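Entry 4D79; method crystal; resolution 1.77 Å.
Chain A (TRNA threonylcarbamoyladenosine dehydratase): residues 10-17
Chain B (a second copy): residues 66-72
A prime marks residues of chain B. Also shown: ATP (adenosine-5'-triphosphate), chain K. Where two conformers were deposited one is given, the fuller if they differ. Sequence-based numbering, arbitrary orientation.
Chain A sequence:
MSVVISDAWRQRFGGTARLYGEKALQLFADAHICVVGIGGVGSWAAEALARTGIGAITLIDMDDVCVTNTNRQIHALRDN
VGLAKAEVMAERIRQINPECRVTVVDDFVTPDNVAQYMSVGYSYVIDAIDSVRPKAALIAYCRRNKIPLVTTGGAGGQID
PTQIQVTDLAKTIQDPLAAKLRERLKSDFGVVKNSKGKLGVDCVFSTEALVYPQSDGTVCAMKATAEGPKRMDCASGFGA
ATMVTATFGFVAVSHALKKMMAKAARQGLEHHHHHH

Chain A 10-17: RQRFGGTA
Chain B 66-72: CVTNTNR

A kinked helix from one copy packs against a compact loop from the other, and the two meet without a single direct hydrogen bond. Residues 10-17 of chain A lie wholly within a helix that extends beyond both ends. Its kink shows in Phe13, at phi/psi -119/22, and in the N atoms of Gly15 and Thr16, which have no bond to the turn before; Ala17 N again reaches Phe13 O at 3.0 Å. The partner starts extended at Cys66′ (-118/146), turns through a 3-10 segment at 67-69, and ends at Arg72′ (-152/9). In register, Arg12 CA sits 4.8 Å from Thr68′ CA, and Phe13 CA 5.7 Å from Asn71′ CA. Together the stretches bury 414 Å².

Backbone and side-chain bonds together hold the loop. Asn69′, chi1 m and pointing away from the helix, takes Cys66′ N on OD1 (2.9 Å), while Asn69′ N bonds Cys66′ O at 2.7 Å, Thr70′ N bonds Val67′ O at 3.1 Å and Arg72′ N bonds Asn69′ O at 3.1 Å. Thr70′ points toward the helix; its m rotamer brings OG1 back to Val67′ O at 2.6 Å and leaves CG2 4.1 Å from Phe13 CE1, oblique to the ring. Phe13, also m, starts away from the loop, but its ring end comes nearer.

Val67′, chi1 p, points toward the helix and meets two long side chains that start sideways. Arg12 chi1 is m, which places CG 3.5 Å from Val67′ CG2; chi2 and chi3, both t, and chi4 at 95° set the rest of the chain, and Val67′ CG2 lies over one face of the guanidinium. Gln11, m then t with chi3 at -71°, brings NE2 to 3.5 Å from Val67′ CG1. Thr68′, chi1 p, puts CG2 3.5 Å from Gln11 O, and its CA makes a CA-H...O contact with the same Gln11 O at 3.6 Å.

Asn71′ points toward the glycine position. With chi1 p and chi2 -40°, its ND2 lies 3.6 Å from Gly15 CA, where an ideal CB on Gly15 would come within 2.4 Å of Asn71′ ND2, a clash. The absence of a side chain therefore makes room for the amide, whose ND2 is satisfied elsewhere in the structure. Thr16, m, sets OG1 3.7 Å from Asn71′ CB.

Water supplies the polar links. Water 1 donates to Arg12 O (2.8 Å) and Thr68′ O (2.9 Å) and accepts from Gly15 N (3.0 Å), serving a backbone NH freed by the kink. Water 2 accepts from Arg12 NE (3.2 Å) and donates to Thr70′ OG1 (3.0 Å).

Arg72′, p, t, t with chi4 -86°, joins the loop to the nucleotide. Its NH1 bonds Asn71′ OD1 at 2.9 Å and, weakly, Thr68′ O at 3.0 Å, placing a donor beside two acceptors that lie 3.2 Å apart, Thr68′ O and Asn71′ OD1. Its NH2 bonds ATP O3A at 2.6 Å, and NE weakly reaches ATP O2A at 3.4 Å. The design rule is apolar packing around Val67′, a glycine opening for an amide, and water bridging both backbone and side-chain polar atoms.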

# COMPACT_ATOMS: atom_id res chain seq x y z
N ARG A 10 -14.21 14.98 -11.02
CA ARG A 10 -13.40 16.03 -10.38
C ARG A 10 -13.57 16.03 -8.86
O ARG A 10 -12.63 16.39 -8.15
CB ARG A 10 -13.75 17.40 -10.94
CG ARG A 10 -13.00 17.72 -12.21
CD ARG A 10 -13.26 19.10 -12.77
NE ARG A 10 -13.04 19.08 -14.22
CZ ARG A 10 -11.84 19.10 -14.80
NH1 ARG A 10 -10.74 19.17 -14.06
NH2 ARG A 10 -11.74 19.04 -16.12
N GLN A 11 -14.74 15.64 -8.36
CA GLN A 11 -14.91 15.49 -6.92
C GLN A 11 -14.09 14.34 -6.38
O GLN A 11 -13.40 14.48 -5.36
CB GLN A 11 -16.36 15.23 -6.54
CG GLN A 11 -17.26 16.39 -6.36
CD GLN A 11 -18.38 16.00 -5.42
OE1 GLN A 11 -19.26 15.23 -5.78
NE2 GLN A 11 -18.31 16.48 -4.18
N ARG A 12 -14.19 13.18 -7.05
CA ARG A 12 -13.48 11.99 -6.60
C ARG A 12 -11.98 12.19 -6.63
O ARG A 12 -11.27 11.64 -5.77
CB ARG A 12 -13.83 10.77 -7.45
CG ARG A 12 -15.22 10.29 -7.27
CD ARG A 12 -15.52 9.03 -8.08
NE ARG A 12 -16.81 8.53 -7.65
CZ ARG A 12 -17.96 8.80 -8.24
NH1 ARG A 12 -17.99 9.52 -9.35
NH2 ARG A 12 -19.09 8.31 -7.75
N PHE A 13 -11.47 12.88 -7.66
CA PHE A 13 -10.04 12.93 -7.94
C PHE A 13 -9.47 14.34 -7.85
O PHE A 13 -8.38 14.60 -8.35
CB PHE A 13 -9.76 12.26 -9.28
CG PHE A 13 -10.19 10.81 -9.30
CD1 PHE A 13 -9.52 9.87 -8.51
CD2 PHE A 13 -11.28 10.40 -10.04
CE1 PHE A 13 -9.93 8.55 -8.49
CE2 PHE A 13 -11.69 9.08 -10.02
CZ PHE A 13 -11.01 8.16 -9.23
N GLY A 14 -10.17 15.22 -7.13
CA GLY A 14 -9.62 16.53 -6.84
C GLY A 14 -8.26 16.48 -6.17
O GLY A 14 -7.36 17.26 -6.52
N GLY A 15 -8.07 15.53 -5.25
CA GLY A 15 -6.77 15.38 -4.62
C GLY A 15 -5.68 14.90 -5.55
O GLY A 15 -4.50 15.20 -5.32
N THR A 16 -6.03 14.09 -6.55
CA THR A 16 -5.10 13.74 -7.61
C THR A 16 -4.69 14.97 -8.41
O THR A 16 -3.50 15.19 -8.68
CB THR A 16 -5.76 12.71 -8.53
OG1 THR A 16 -6.28 11.64 -7.72
CG2 THR A 16 -4.77 12.22 -9.55
N ALA A 17 -5.66 15.78 -8.80
CA ALA A 17 -5.37 17.00 -9.53
C ALA A 17 -4.47 17.94 -8.71
O ALA A 17 -3.52 18.52 -9.25
CB ALA A 17 -6.67 17.70 -9.88
N CYS B 66 -16.32 10.41 2.66
CA CYS B 66 -16.63 11.48 1.71
C CYS B 66 -16.13 11.12 0.32
O CYS B 66 -15.08 10.50 0.18
CB CYS B 66 -16.00 12.82 2.14
SG CYS B 66 -16.56 13.49 3.72
N VAL B 67 -16.87 11.54 -0.71
CA VAL B 67 -16.51 11.18 -2.08
C VAL B 67 -15.09 11.65 -2.39
O VAL B 67 -14.35 10.97 -3.12
CB VAL B 67 -17.52 11.75 -3.09
CG1 VAL B 67 -17.53 13.26 -3.08
CG2 VAL B 67 -17.18 11.24 -4.49
N THR B 68 -14.67 12.75 -1.76
CA THR B 68 -13.33 13.27 -1.98
C THR B 68 -12.25 12.42 -1.33
O THR B 68 -11.07 12.66 -1.61
CB THR B 68 -13.18 14.73 -1.48
OG1 THR B 68 -13.42 14.77 -0.07
CG2 THR B 68 -14.15 15.71 -2.20
N ASN B 69 -12.63 11.44 -0.49
CA ASN B 69 -11.69 10.45 0.05
C ASN B 69 -11.23 9.42 -0.99
O ASN B 69 -10.29 8.66 -0.71
CB ASN B 69 -12.29 9.64 1.21
CG ASN B 69 -12.74 10.47 2.41
OD1 ASN B 69 -13.51 9.95 3.21
ND2 ASN B 69 -12.28 11.70 2.54
N THR B 70 -11.86 9.37 -2.15
CA THR B 70 -11.67 8.29 -3.11
C THR B 70 -10.23 8.14 -3.55
O THR B 70 -9.79 7.02 -3.84
CB THR B 70 -12.59 8.54 -4.29
OG1 THR B 70 -13.94 8.50 -3.82
CG2 THR B 70 -12.39 7.53 -5.40
N ASN B 71 -9.48 9.24 -3.63
CA ASN B 71 -8.14 9.14 -4.15
C ASN B 71 -7.17 8.44 -3.22
O ASN B 71 -6.09 8.09 -3.68
CB ASN B 71 -7.57 10.52 -4.47
CG ASN B 71 -7.41 11.40 -3.23
OD1 ASN B 71 -8.26 11.40 -2.35
ND2 ASN B 71 -6.29 12.15 -3.15
N ARG B 72 -7.52 8.21 -1.94
CA ARG B 72 -6.49 7.74 -1.01
C ARG B 72 -6.96 6.89 0.17
O ARG B 72 -6.12 6.61 1.02
CB ARG B 72 -5.74 8.96 -0.45
CG ARG B 72 -6.63 9.79 0.46
CD ARG B 72 -6.18 11.23 0.53
NE ARG B 72 -6.87 12.01 1.55
CZ ARG B 72 -8.02 12.63 1.38
NH1 ARG B 72 -8.68 12.57 0.24
NH2 ARG B 72 -8.53 13.33 2.38
PG ATP K . -10.77 15.57 4.66
O1G ATP K . -10.83 16.25 3.32
O2G ATP K . -12.05 14.88 5.07
O3G ATP K . -10.10 16.39 5.74
PB ATP K . -9.24 13.35 5.57
O1B ATP K . -8.89 14.15 6.81
O2B ATP K . -10.13 12.12 5.63
O3B ATP K . -9.75 14.35 4.41
PA ATP K . -6.66 12.22 5.67
O1A ATP K . -5.82 13.39 6.18
O2A ATP K . -6.05 11.24 4.71
O3A ATP K . -7.88 12.88 4.87
O5' ATP K . -7.35 11.41 6.91
C5' ATP K . -7.15 11.74 8.30
C4' ATP K . -8.04 10.98 9.29
O4' ATP K . -7.64 11.17 10.68
C3' ATP K . -9.50 11.42 9.21
O3' ATP K . -10.38 10.31 8.96
C2' ATP K . -9.78 12.01 10.58
O2' ATP K . -11.14 11.85 10.97
C1' ATP K . -8.83 11.28 11.51
N9 ATP K . -8.72 11.99 12.82
C8 ATP K . -8.44 13.31 12.92
N7 ATP K . -8.41 13.74 14.21
C5 ATP K . -8.68 12.67 14.97
C6 ATP K . -8.77 12.45 16.42
N6 ATP K . -8.60 13.49 17.24
N1 ATP K . -9.07 11.24 16.88
C2 ATP K . -9.28 10.20 16.04
N3 ATP K . -9.20 10.32 14.69
C4 ATP K . -8.90 11.51 14.08
O HOH W 1 -9.92 13.47 -4.14
O HOH W 2 -15.98 6.76 -5.16